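Local atomic coordinates of putative iron-uptake ABC transport system,periplasmic iron-binding protein (Campylobacter jejuni, PDB entry 3E13), a protein that probably serves as the periplasmic iron-binding component of an ABC transporter, holding a ferric ion for uptake into the cell. Residues R10-D15 with T100-I105; T58-N63 with S144-A149; G178-A183 with G202-S207; K264-T267 with Y271-P274. All blocks are in the same frame, centred on the assembly; numbering follows the deposited sequence.

In the fold
Interactions 1, 2 and 4 are buried, whereas interaction 3, its centre about 14 Å from the centre of the chain, is partly buried. Their chemistry follows their place. Interaction 1 combines metal ligation with arginine contacts; interaction 2 is a compact hydroxyl–carboxylate network between two helices; interaction 3 is largely apolar, an alanine and the aliphatic part of an arginine against leucines; interaction 4 is mostly backbone bonding where a helix turns into a strand. Interactions 1 and 4 share one sheet through neighbouring strands 97-109 and 273-274, joined further by Glu272. Interaction 3 meets interaction 1 through Arg104 and Asp179, and interaction 4 through Tyr271. Interactions 2 and 3 do not touch, their centres lying about 19 Å apart.

Interaction 1 (R10-D15 with T100-I105); sequences RHYNAD and TKRARI. With FE (Fe (III) ion), chain B.
Arg102 reaches Tyr12 through a single nearly straight hydrogen bond: its NH2 lies 2.9 Å from Tyr12 OH, with an N-H...O angle of 167°. The phenol oxygen sits at the edge of the guanidinium, close to its plane, while ring and guanidinium planes stand 63° apart, so the bond uses one N-H rather than a stacked face. That same OH binds the ferric ion at 1.9 Å, and His11 NE2 joins it at 2.2 Å. The oxygen thus has both a metal and a donor, an arrangement that would favour a phenolate.

Arg102 gets there by a folded chain, turned at chi2 (-97°) and again at chi3, which lifts the guanidinium from strand 97-109 toward the metal. Its NH2 is also salt-bridged to Glu272. Farther out, the edge of the Tyr12 ring points at one face of the Arg10 guanidinium, with CD1 3.3 Å above the guanidinium plane, off toward its rim, and Arg10 NE in the plane of the ring. Asp15 holds that guanidinium side-on, with NE 2.7 Å from OD1 and NH2 2.9 Å from OD2, both through syn lone pairs. Arg10 NH1 and Arg102 NH2 are 4.0 Å apart, but Glu272 takes a salt bridge from each arginine.

Tyr143, Tyr199 and Tyr200 complete the coordination, giving the one-histidine, four-tyrosine ferric site in the cleft of this class II periplasmic binding protein.

Interaction 2 (T58-N63 with S144-A149); sequences TADISN and SKTLLA
The Asp60 carboxylate takes Thr146 OG1 on the syn lone pair of OD2, the side of the other oxygen, at a short 2.5 Å. Its OD1 is approached differently, because Asn63 N donates to it at 2.8 Å from above the carboxylate plane, 41° out of it. The second bond is a helix cap. Asp60 occupies the N-cap position of helix 61-69, and its carboxylate would probably be stabilised by the helix end as well as by these donors.

Thr146 OG1 also receives a bond from Ser62 OG at 2.8 Å. The threonine oxygen therefore accepts from Ser62 and donates to Asp60, with a further weak bond to Pro142 O of its own helix. With chi1 at -66°, Thr146 turns OG1 toward Asp60 and Ser62 and leaves its methyl for another partner. That methyl, CG2, rests 3.8 Å from Ile61 CG2, the two side chains crossing at about a right angle. At the margin, a water accepts from Asn63 ND2 at 3.1 Å and from Lys145 NZ at 2.8 Å, linking the segments where their side chains do not meet directly.

Asn234, on strand 233-241, adds a further donor to Asp60 OD2 and accepts from Ile61 N. The contact thus joins the start of helix 61-69 to helix 142-155, the helix that carries the iron ligand Tyr143. Helix 298-302 packs against Ile61, Ser62 and Thr146, while helix 305-315 touches Ser62 and Lys145.

Interaction 3 (G178-A183 with G202-S207); sequences GDRDQA and GLLKNS
Arg180 and Ala183 are the residues that meet Leu203 and Leu204, and the segment carrying them begins at Gly178, the N-cap of helix 179-188. Gly178 N donates to Asp181 OD2 at 3.0 Å, on the anti lone pair of that oxygen. This is one half of a capping box; the glycine has no side chain to supply the other. Asp179 makes no contact with the leucines and forms salt bridges to Arg104 and Arg137, tying the start of the helix to strand 97-109 and a nearby loop.

Arg180 makes its contact with the aliphatic part of its chain. Its CG lies 4.0 Å from Leu204 CD2, with CD alongside at 4.1 Å, and the two side chains run at a slant to each other. A bend at chi3 (-83°) then brings the guanidinium toward Leu203, where NH1 stands 4.3 Å from Leu203 CD1 and the side chain also touches the iron ligand Tyr200. In the fold this is a helix–strand–helix unit: strand 193-197 lies between helices 179-188 and 198-205 in the sequence, and the two helices face each other beside it.

One turn on, Ala183 brings its methyl to 4.0 Å from Leu204 CD1. The leucine thus splits its branches, CD1 to the alanine and CD2 to the arginine, while Val215 of helix 210-217 touches both Ala183 and Leu204. On the partner helix, Gly202 O accepts twice from Asn206: from its backbone N at 3.1 Å and from ND2 at 2.9 Å, the latter nearly straight at 167°.

Interaction 4 (K264-T267 with Y271-P274); sequences KILT and YEFP
The end of helix 260-268 turns into the short strand 273-274 here, through a left-handed residue: Tyr271 has a phi of 63° and is the first to leave helical geometry. The reversal brings the peptide of Glu272 back under the last turn, where Glu272 N donates to Leu266 O at 3.2 Å. Tyr271 N adds a weak bond to Thr267 O, also 3.2 Å, beside the ring of that tyrosine. Two carbonyls of the last turn thus accept from the departing chain, and Thr267 O also takes Ser282 OG.

Side chains complete the join. Leu266 CD2 lies 3.8 Å from Glu272 OE1, crossing the extended glutamate at a slant; this carboxylate is held chiefly by partners elsewhere, with Thr100 OG1 and Arg102 at OE2 and Asn270 ND2 and Arg10 at OE1. Pro274 CD rests 4.0 Å from Thr267 CB, and Val285 of helix 283-288 touches Thr267 and Tyr271. Thr267 also ties the residue before the strand back to the helix: chi1 (-170°) places OG1 opposite its backbone N, from where it donates to Glu272 O at 2.9 Å, almost along the C=O axis (C=O...O angle 176°).

Interaction 1 (R10-D15 with T100-I105)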
loop_
_atom_site.group_PDB
_atom_site.type_symbol
_atom_site.label_atom_id
_atom_site.label_comp_id
_atom_site.label_asym_id
_atom_site.label_seq_id
_atom_site.Cartn_x
_atom_site.Cartn_y
_atom_site.Cartn_z
ATOM N N ARG A 10 -1.658 -2.999 8.425
ATOM C CA ARG A 10 -1.254 -1.595 8.452
ATOM C C ARG A 10 -0.169 -1.421 9.539
ATOM O O ARG A 10 0.102 -2.353 10.329
ATOM C CB ARG A 10 -2.458 -0.674 8.645
ATOM C CG ARG A 10 -3.249 -0.514 7.373
ATOM C CD ARG A 10 -4.488 0.345 7.517
ATOM N NE ARG A 10 -4.225 1.707 7.969
ATOM C CZ ARG A 10 -4.022 2.782 7.133
ATOM N NH1 ARG A 10 -4.032 2.659 5.804
ATOM N NH2 ARG A 10 -3.843 3.990 7.681
ATOM N N HIS A 11 0.511 -0.290 9.548
ATOM C CA HIS A 11 1.685 -0.116 10.385
ATOM C C HIS A 11 1.915 1.371 10.661
ATOM O O HIS A 11 3.021 1.903 10.442
ATOM C CB HIS A 11 2.888 -0.785 9.677
ATOM C CG HIS A 11 2.860 -0.623 8.181
ATOM N ND1 HIS A 11 2.293 -1.557 7.339
ATOM C CD2 HIS A 11 3.291 0.392 7.381
ATOM C CE1 HIS A 11 2.377 -1.114 6.084
ATOM N NE2 HIS A 11 3.001 0.056 6.086
ATOM N N TYR A 12 0.845 2.013 11.141
ATOM C CA TYR A 12 0.786 3.466 11.265
ATOM C C TYR A 12 0.270 3.915 12.615
ATOM O O TYR A 12 -0.713 3.378 13.139
ATOM C CB TYR A 12 -0.130 4.040 10.190
ATOM C CG TYR A 12 0.189 3.533 8.803
ATOM C CD1 TYR A 12 -0.712 2.709 8.119
ATOM C CD2 TYR A 12 1.410 3.763 8.216
ATOM C CE1 TYR A 12 -0.444 2.202 6.878
ATOM C CE2 TYR A 12 1.689 3.250 6.980
ATOM C CZ TYR A 12 0.788 2.493 6.293
ATOM O OH TYR A 12 1.168 2.012 5.056
ATOM N N ASN A 13 0.932 4.923 13.160
ATOM C CA ASN A 13 0.484 5.542 14.394
ATOM C C ASN A 13 -0.870 6.187 14.279
ATOM O O ASN A 13 -1.645 6.198 15.221
ATOM C CB ASN A 13 1.499 6.576 14.827
ATOM C CG ASN A 13 2.407 6.056 15.838
ATOM O OD1 ASN A 13 2.775 4.863 15.808
ATOM N ND2 ASN A 13 2.740 6.894 16.806
ATOM N N ALA A 14 -1.203 6.712 13.102
ATOM C CA ALA A 14 -2.501 7.340 12.902
ATOM C C ALA A 14 -3.677 6.430 13.173
ATOM O O ALA A 14 -4.751 6.855 13.598
ATOM C CB ALA A 14 -2.623 7.924 11.476
ATOM N N ASP A 15 -3.496 5.135 12.964
ATOM C CA ASP A 15 -4.569 4.189 13.173
ATOM C C ASP A 15 -5.018 4.125 14.630
ATOM O O ASP A 15 -6.201 3.846 14.887
ATOM C CB ASP A 15 -4.107 2.816 12.720
ATOM C CG ASP A 15 -3.961 2.753 11.233
ATOM O OD1 ASP A 15 -3.810 1.637 10.676
ATOM O OD2 ASP A 15 -4.116 3.769 10.545
ATOM N N THR A 100 -8.182 3.671 1.540
ATOM C CA THR A 100 -7.318 4.718 0.990
ATOM C C THR A 100 -6.713 4.266 -0.319
ATOM O O THR A 100 -6.676 3.068 -0.622
ATOM C CB THR A 100 -6.122 5.072 1.902
ATOM O OG1 THR A 100 -5.254 3.936 1.988
ATOM C CG2 THR A 100 -6.486 5.418 3.276
ATOM N N LYS A 101 -6.158 5.228 -1.064
ATOM C CA LYS A 101 -5.268 4.976 -2.163
ATOM C C LYS A 101 -3.869 5.499 -1.822
ATOM O O LYS A 101 -3.687 6.428 -1.015
ATOM C CB LYS A 101 -5.731 5.680 -3.471
ATOM C CG LYS A 101 -6.976 5.075 -4.058
ATOM C CD LYS A 101 -7.740 6.094 -4.968
ATOM C CE LYS A 101 -7.044 6.281 -6.299
ATOM N NZ LYS A 101 -7.706 7.408 -7.119
ATOM N N ARG A 102 -2.884 4.888 -2.447
ATOM C CA ARG A 102 -1.475 5.312 -2.360
ATOM C C ARG A 102 -0.789 5.026 -3.699
ATOM O O ARG A 102 -1.221 4.188 -4.428
ATOM C CB ARG A 102 -0.771 4.612 -1.179
ATOM C CG ARG A 102 -0.884 3.077 -1.205
ATOM C CD ARG A 102 -2.038 2.508 -0.321
ATOM N NE ARG A 102 -1.872 2.841 1.080
ATOM C CZ ARG A 102 -0.970 2.340 1.930
ATOM N NH1 ARG A 102 -0.101 1.435 1.532
ATOM N NH2 ARG A 102 -0.970 2.709 3.198
ATOM N N ALA A 103 0.265 5.753 -4.032
ATOM C CA ALA A 103 0.961 5.591 -5.286
ATOM C C ALA A 103 2.412 5.154 -5.002
ATOM O O ALA A 103 3.044 5.701 -4.090
ATOM C CB ALA A 103 0.944 6.912 -6.059
ATOM N N ARG A 104 2.904 4.165 -5.761
ATOM C CA ARG A 104 4.255 3.690 -5.606
ATOM C C ARG A 104 5.091 4.408 -6.679
ATOM O O ARG A 104 4.952 4.164 -7.895
ATOM C CB ARG A 104 4.332 2.169 -5.703
ATOM C CG ARG A 104 5.643 1.623 -5.166
ATOM C CD ARG A 104 5.501 0.268 -4.600
ATOM N NE ARG A 104 6.685 -0.188 -3.874
ATOM C CZ ARG A 104 7.011 0.171 -2.626
ATOM N NH1 ARG A 104 6.264 1.043 -1.981
ATOM N NH2 ARG A 104 8.110 -0.286 -2.023
ATOM N N ILE A 105 5.933 5.317 -6.202
ATOM C CA ILE A 105 6.683 6.217 -7.077
ATOM C C ILE A 105 8.158 5.988 -6.989
ATOM O O ILE A 105 8.629 5.087 -6.256
ATOM C CB ILE A 105 6.293 7.701 -6.771
ATOM C CG1 ILE A 105 6.519 8.080 -5.302
ATOM C CG2 ILE A 105 4.762 7.877 -7.091
ATOM C CD1 ILE A 105 7.964 8.228 -4.882
HETATM FE FE FE B . 2.848 1.361 4.324
#

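Interaction 2 (T58-N63 with S144-A149)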
loop_
_atom_site.group_PDB
_atom_site.type_symbol
_atom_site.label_atom_id
_atom_site.label_comp_id
_atom_site.label_asym_id
_atom_site.label_seq_id
_atom_site.Cartn_x
_atom_site.Cartn_y
_atom_site.Cartn_z
ATOM N N THR A 58 -5.551 -4.450 5.484
ATOM C CA THR A 58 -4.255 -4.535 4.777
ATOM C C THR A 58 -3.843 -3.173 4.288
ATOM O O THR A 58 -4.627 -2.202 4.314
ATOM C CB THR A 58 -4.332 -5.419 3.536
ATOM O OG1 THR A 58 -5.106 -4.722 2.550
ATOM C CG2 THR A 58 -4.972 -6.775 3.809
ATOM N N ALA A 59 -2.600 -3.110 3.831
ATOM C CA ALA A 59 -2.084 -1.963 3.140
ATOM C C ALA A 59 -1.841 -2.324 1.664
ATOM O O ALA A 59 -0.942 -1.804 1.009
ATOM C CB ALA A 59 -0.795 -1.517 3.830
ATOM N N ASP A 60 -2.649 -3.241 1.160
ATOM C CA ASP A 60 -2.402 -3.859 -0.146
ATOM C C ASP A 60 -3.614 -4.571 -0.697
ATOM O O ASP A 60 -4.289 -5.353 0.005
ATOM C CB ASP A 60 -1.232 -4.828 -0.016
ATOM C CG ASP A 60 -0.988 -5.596 -1.240
ATOM O OD1 ASP A 60 -1.052 -6.886 -1.196
ATOM O OD2 ASP A 60 -0.666 -5.023 -2.302
ATOM N N ILE A 61 -3.884 -4.352 -1.972
ATOM C CA ILE A 61 -4.985 -5.065 -2.650
ATOM C C ILE A 61 -4.756 -6.578 -2.656
ATOM O O ILE A 61 -5.687 -7.337 -2.385
ATOM C CB ILE A 61 -5.250 -4.565 -4.114
ATOM C CG1 ILE A 61 -6.386 -5.369 -4.788
ATOM C CG2 ILE A 61 -3.971 -4.598 -4.996
ATOM C CD1 ILE A 61 -7.709 -5.401 -4.052
ATOM N N SER A 62 -3.536 -6.991 -2.979
ATOM C CA SER A 62 -3.340 -8.415 -3.246
ATOM C C SER A 62 -3.521 -9.268 -1.997
ATOM O O SER A 62 -4.065 -10.369 -2.071
ATOM C CB SER A 62 -1.983 -8.686 -3.935
ATOM O OG SER A 62 -1.900 -7.952 -5.168
ATOM N N ASN A 63 -3.152 -8.731 -0.853
ATOM C CA ASN A 63 -3.391 -9.395 0.418
ATOM C C ASN A 63 -4.887 -9.634 0.684
ATOM O O ASN A 63 -5.268 -10.634 1.228
ATOM C CB ASN A 63 -2.821 -8.620 1.582
ATOM C CG ASN A 63 -1.308 -8.533 1.572
ATOM O OD1 ASN A 63 -0.712 -7.581 2.091
ATOM N ND2 ASN A 63 -0.637 -9.616 1.047
ATOM N N SER A 144 5.933 -4.675 -3.082
ATOM C CA SER A 144 6.798 -5.140 -4.150
ATOM C C SER A 144 6.098 -6.182 -4.979
ATOM O O SER A 144 6.197 -6.159 -6.213
ATOM C CB SER A 144 8.095 -5.784 -3.589
ATOM O OG SER A 144 8.847 -4.876 -2.823
ATOM N N LYS A 145 5.408 -7.102 -4.311
ATOM C CA LYS A 145 4.655 -8.172 -4.980
ATOM C C LYS A 145 3.564 -7.568 -5.866
ATOM O O LYS A 145 3.409 -7.966 -7.003
ATOM C CB LYS A 145 4.055 -9.100 -3.978
ATOM C CG LYS A 145 5.109 -9.912 -3.310
ATOM C CD LYS A 145 4.566 -10.956 -2.413
ATOM C CE LYS A 145 3.921 -10.400 -1.205
ATOM N NZ LYS A 145 3.555 -11.518 -0.182
ATOM N N THR A 146 2.843 -6.584 -5.356
ATOM C CA THR A 146 1.759 -5.991 -6.103
ATOM C C THR A 146 2.238 -5.115 -7.240
ATOM O O THR A 146 1.650 -5.137 -8.303
ATOM C CB THR A 146 0.790 -5.276 -5.176
ATOM O OG1 THR A 146 0.165 -6.279 -4.335
ATOM C CG2 THR A 146 -0.323 -4.564 -5.965
ATOM N N LEU A 147 3.344 -4.411 -7.066
ATOM C CA LEU A 147 3.923 -3.693 -8.173
ATOM C C LEU A 147 4.288 -4.639 -9.319
ATOM O O LEU A 147 3.996 -4.373 -10.473
ATOM C CB LEU A 147 5.108 -2.839 -7.726
ATOM C CG LEU A 147 5.925 -2.078 -8.771
ATOM C CD1 LEU A 147 5.021 -1.047 -9.492
ATOM C CD2 LEU A 147 7.090 -1.375 -8.109
ATOM N N LEU A 148 4.955 -5.769 -9.014
ATOM C CA LEU A 148 5.330 -6.690 -10.057
ATOM C C LEU A 148 4.100 -7.309 -10.720
ATOM O O LEU A 148 4.050 -7.473 -11.936
ATOM C CB LEU A 148 6.218 -7.797 -9.508
ATOM C CG LEU A 148 6.702 -8.776 -10.581
ATOM C CD1 LEU A 148 7.502 -8.112 -11.635
ATOM C CD2 LEU A 148 7.552 -9.861 -9.909
ATOM N N ALA A 149 3.102 -7.636 -9.926
ATOM C CA ALA A 149 1.822 -8.119 -10.454
ATOM C C ALA A 149 1.215 -7.124 -11.449
ATOM O O ALA A 149 0.665 -7.529 -12.462
ATOM C CB ALA A 149 0.869 -8.425 -9.341
HETATM O O HOH W 1 2.142 -10.582 2.015
#

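Interaction 3 (G178-A183 with G202-S207)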
loop_
_atom_site.group_PDB
_atom_site.type_symbol
_atom_site.label_atom_id
_atom_site.label_comp_id
_atom_site.label_asym_id
_atom_site.label_seq_id
_atom_site.Cartn_x
_atom_site.Cartn_y
_atom_site.Cartn_z
ATOM N N GLY A 178 12.243 -1.043 5.179
ATOM C CA GLY A 178 11.081 -0.668 4.377
ATOM C C GLY A 178 11.303 0.683 3.716
ATOM O O GLY A 178 12.397 1.239 3.725
ATOM N N ASP A 179 10.244 1.150 3.074
ATOM C CA ASP A 179 10.253 2.378 2.310
ATOM C C ASP A 179 11.003 3.553 2.959
ATOM O O ASP A 179 11.702 4.271 2.265
ATOM C CB ASP A 179 8.819 2.808 2.010
ATOM C CG ASP A 179 8.112 1.949 0.976
ATOM O OD1 ASP A 179 8.292 0.695 0.972
ATOM O OD2 ASP A 179 7.241 2.425 0.194
ATOM N N ARG A 180 10.772 3.803 4.264
ATOM C CA ARG A 180 11.424 4.930 4.915
ATOM C C ARG A 180 12.939 4.738 4.983
ATOM O O ARG A 180 13.709 5.707 5.021
ATOM C CB ARG A 180 10.842 5.160 6.286
ATOM C CG ARG A 180 9.435 5.706 6.244
ATOM C CD ARG A 180 8.793 5.788 7.538
ATOM N NE ARG A 180 8.257 4.484 7.823
ATOM C CZ ARG A 180 7.272 4.225 8.650
ATOM N NH1 ARG A 180 6.663 5.199 9.304
ATOM N NH2 ARG A 180 6.872 2.965 8.780
ATOM N N ASP A 181 13.369 3.475 5.090
ATOM C CA ASP A 181 14.792 3.164 5.054
ATOM C C ASP A 181 15.415 3.384 3.669
ATOM O O ASP A 181 16.516 3.950 3.548
ATOM C CB ASP A 181 15.000 1.737 5.594
ATOM C CG ASP A 181 14.388 1.559 6.962
ATOM O OD1 ASP A 181 14.816 2.284 7.872
ATOM O OD2 ASP A 181 13.463 0.745 7.224
ATOM N N GLN A 182 14.717 2.989 2.604
ATOM C CA GLN A 182 15.141 3.271 1.258
ATOM C C GLN A 182 15.221 4.789 1.075
ATOM O O GLN A 182 16.160 5.278 0.482
ATOM C CB GLN A 182 14.180 2.666 0.226
ATOM C CG GLN A 182 14.488 1.154 -0.038
ATOM C CD GLN A 182 13.768 0.242 0.915
ATOM O OE1 GLN A 182 14.364 -0.643 1.630
ATOM N NE2 GLN A 182 12.501 0.404 0.958
ATOM N N ALA A 183 14.259 5.522 1.637
ATOM C CA ALA A 183 14.294 6.978 1.519
ATOM C C ALA A 183 15.553 7.559 2.184
ATOM O O ALA A 183 16.159 8.516 1.687
ATOM C CB ALA A 183 13.058 7.588 2.185
ATOM N N GLY A 202 5.188 12.244 3.033
ATOM C CA GLY A 202 4.465 13.050 3.980
ATOM C C GLY A 202 4.684 12.753 5.430
ATOM O O GLY A 202 4.792 13.666 6.241
ATOM N N LEU A 203 4.743 11.466 5.775
ATOM C CA LEU A 203 4.956 11.074 7.148
ATOM C C LEU A 203 6.317 11.594 7.602
ATOM O O LEU A 203 6.462 12.095 8.714
ATOM C CB LEU A 203 4.914 9.547 7.306
ATOM C CG LEU A 203 3.519 8.952 7.373
ATOM C CD1 LEU A 203 3.554 7.434 7.271
ATOM C CD2 LEU A 203 2.804 9.377 8.590
ATOM N N LEU A 204 7.314 11.434 6.755
ATOM C CA LEU A 204 8.662 11.863 7.092
ATOM C C LEU A 204 8.731 13.369 7.272
ATOM O O LEU A 204 9.281 13.873 8.238
ATOM C CB LEU A 204 9.676 11.353 6.059
ATOM C CG LEU A 204 9.928 9.842 6.000
ATOM C CD1 LEU A 204 10.639 9.474 4.714
ATOM C CD2 LEU A 204 10.721 9.398 7.220
ATOM N N LYS A 205 8.237 14.120 6.272
ATOM C CA LYS A 205 8.272 15.578 6.349
ATOM C C LYS A 205 7.579 16.205 7.540
ATOM O O LYS A 205 7.935 17.298 7.946
ATOM C CB LYS A 205 7.703 16.186 5.055
ATOM C CG LYS A 205 8.536 16.009 3.844
ATOM C CD LYS A 205 7.829 16.508 2.582
ATOM C CE LYS A 205 7.748 18.005 2.490
ATOM N NZ LYS A 205 9.109 18.617 2.354
ATOM N N ASN A 206 6.554 15.537 8.057
ATOM C CA ASN A 206 5.782 15.988 9.201
ATOM C C ASN A 206 6.055 15.268 10.533
ATOM O O ASN A 206 5.323 15.500 11.522
ATOM C CB ASN A 206 4.316 15.889 8.864
ATOM C CG ASN A 206 3.923 16.871 7.777
ATOM O OD1 ASN A 206 3.676 18.064 8.063
ATOM N ND2 ASN A 206 3.832 16.386 6.533
ATOM N N SER A 207 7.114 14.470 10.548
ATOM C CA SER A 207 7.451 13.675 11.722
ATOM C C SER A 207 7.855 14.530 12.910
ATOM O O SER A 207 8.447 15.593 12.739
ATOM C CB SER A 207 8.541 12.731 11.338
ATOM O OG SER A 207 8.904 11.872 12.447
#

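Interaction 4 (K264-T267 with Y271-P274)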
loop_
_atom_site.group_PDB
_atom_site.type_symbol
_atom_site.label_atom_id
_atom_site.label_comp_id
_atom_site.label_asym_id
_atom_site.label_seq_id
_atom_site.Cartn_x
_atom_site.Cartn_y
_atom_site.Cartn_z
ATOM N N LYS A 264 -10.650 12.182 6.494
ATOM C CA LYS A 264 -9.822 13.372 6.673
ATOM C C LYS A 264 -8.538 13.079 7.500
ATOM O O LYS A 264 -7.458 13.549 7.150
ATOM C CB LYS A 264 -10.632 14.535 7.265
ATOM C CG LYS A 264 -9.835 15.884 7.170
ATOM C CD LYS A 264 -9.210 16.157 5.791
ATOM C CE LYS A 264 -8.969 17.645 5.511
ATOM N NZ LYS A 264 -7.847 17.850 4.599
ATOM N N ILE A 265 -8.635 12.292 8.554
ATOM C CA ILE A 265 -7.447 11.931 9.326
ATOM C C ILE A 265 -6.470 11.135 8.463
ATOM O O ILE A 265 -5.257 11.301 8.540
ATOM C CB ILE A 265 -7.845 11.139 10.569
ATOM C CG1 ILE A 265 -8.587 12.064 11.558
ATOM C CG2 ILE A 265 -6.619 10.404 11.188
ATOM C CD1 ILE A 265 -9.083 11.318 12.741
ATOM N N LEU A 266 -6.996 10.246 7.642
ATOM C CA LEU A 266 -6.125 9.418 6.805
ATOM C C LEU A 266 -5.279 10.264 5.861
ATOM O O LEU A 266 -4.130 9.917 5.611
ATOM C CB LEU A 266 -6.945 8.390 6.067
ATOM C CG LEU A 266 -7.477 7.224 6.949
ATOM C CD1 LEU A 266 -8.645 6.522 6.297
ATOM C CD2 LEU A 266 -6.389 6.262 7.282
ATOM N N THR A 267 -5.818 11.384 5.351
ATOM C CA THR A 267 -4.980 12.256 4.533
ATOM C C THR A 267 -4.186 13.288 5.360
ATOM O O THR A 267 -3.024 13.572 5.053
ATOM C CB THR A 267 -5.805 12.871 3.381
ATOM O OG1 THR A 267 -4.941 13.526 2.454
ATOM C CG2 THR A 267 -6.785 13.948 3.839
ATOM N N TYR A 271 -1.159 11.020 5.375
ATOM C CA TYR A 271 -0.721 11.464 4.074
ATOM C C TYR A 271 -1.097 10.564 2.913
ATOM O O TYR A 271 -0.489 10.646 1.872
ATOM C CB TYR A 271 0.791 11.808 4.128
ATOM C CG TYR A 271 0.995 12.784 5.287
ATOM C CD1 TYR A 271 0.581 14.107 5.184
ATOM C CD2 TYR A 271 1.423 12.339 6.525
ATOM C CE1 TYR A 271 0.680 14.944 6.255
ATOM C CE2 TYR A 271 1.550 13.179 7.583
ATOM C CZ TYR A 271 1.173 14.488 7.444
ATOM O OH TYR A 271 1.235 15.361 8.523
ATOM N N GLU A 272 -2.164 9.795 3.111
ATOM C CA GLU A 272 -2.705 8.938 2.058
ATOM C C GLU A 272 -3.741 9.702 1.272
ATOM O O GLU A 272 -4.139 10.810 1.658
ATOM C CB GLU A 272 -3.292 7.665 2.630
ATOM C CG GLU A 272 -2.276 6.794 3.374
ATOM C CD GLU A 272 -2.908 5.606 4.060
ATOM O OE1 GLU A 272 -3.257 5.738 5.250
ATOM O OE2 GLU A 272 -3.041 4.562 3.394
ATOM N N PHE A 273 -4.147 9.143 0.141
ATOM C CA PHE A 273 -5.264 9.711 -0.655
ATOM C C PHE A 273 -6.570 9.124 -0.148
ATOM O O PHE A 273 -6.737 7.897 -0.082
ATOM C CB PHE A 273 -5.107 9.404 -2.153
ATOM C CG PHE A 273 -3.823 9.907 -2.762
ATOM C CD1 PHE A 273 -2.861 9.028 -3.168
ATOM C CD2 PHE A 273 -3.632 11.255 -3.007
ATOM C CE1 PHE A 273 -1.657 9.511 -3.734
ATOM C CE2 PHE A 273 -2.436 11.721 -3.566
ATOM C CZ PHE A 273 -1.482 10.829 -3.933
ATOM N N PRO A 274 -7.561 9.961 0.167
ATOM C CA PRO A 274 -8.883 9.440 0.555
ATOM C C PRO A 274 -9.567 8.698 -0.566
ATOM O O PRO A 274 -9.366 9.005 -1.759
ATOM C CB PRO A 274 -9.698 10.697 0.848
ATOM C CG PRO A 274 -9.016 11.768 0.048
ATOM C CD PRO A 274 -7.552 11.434 0.080
#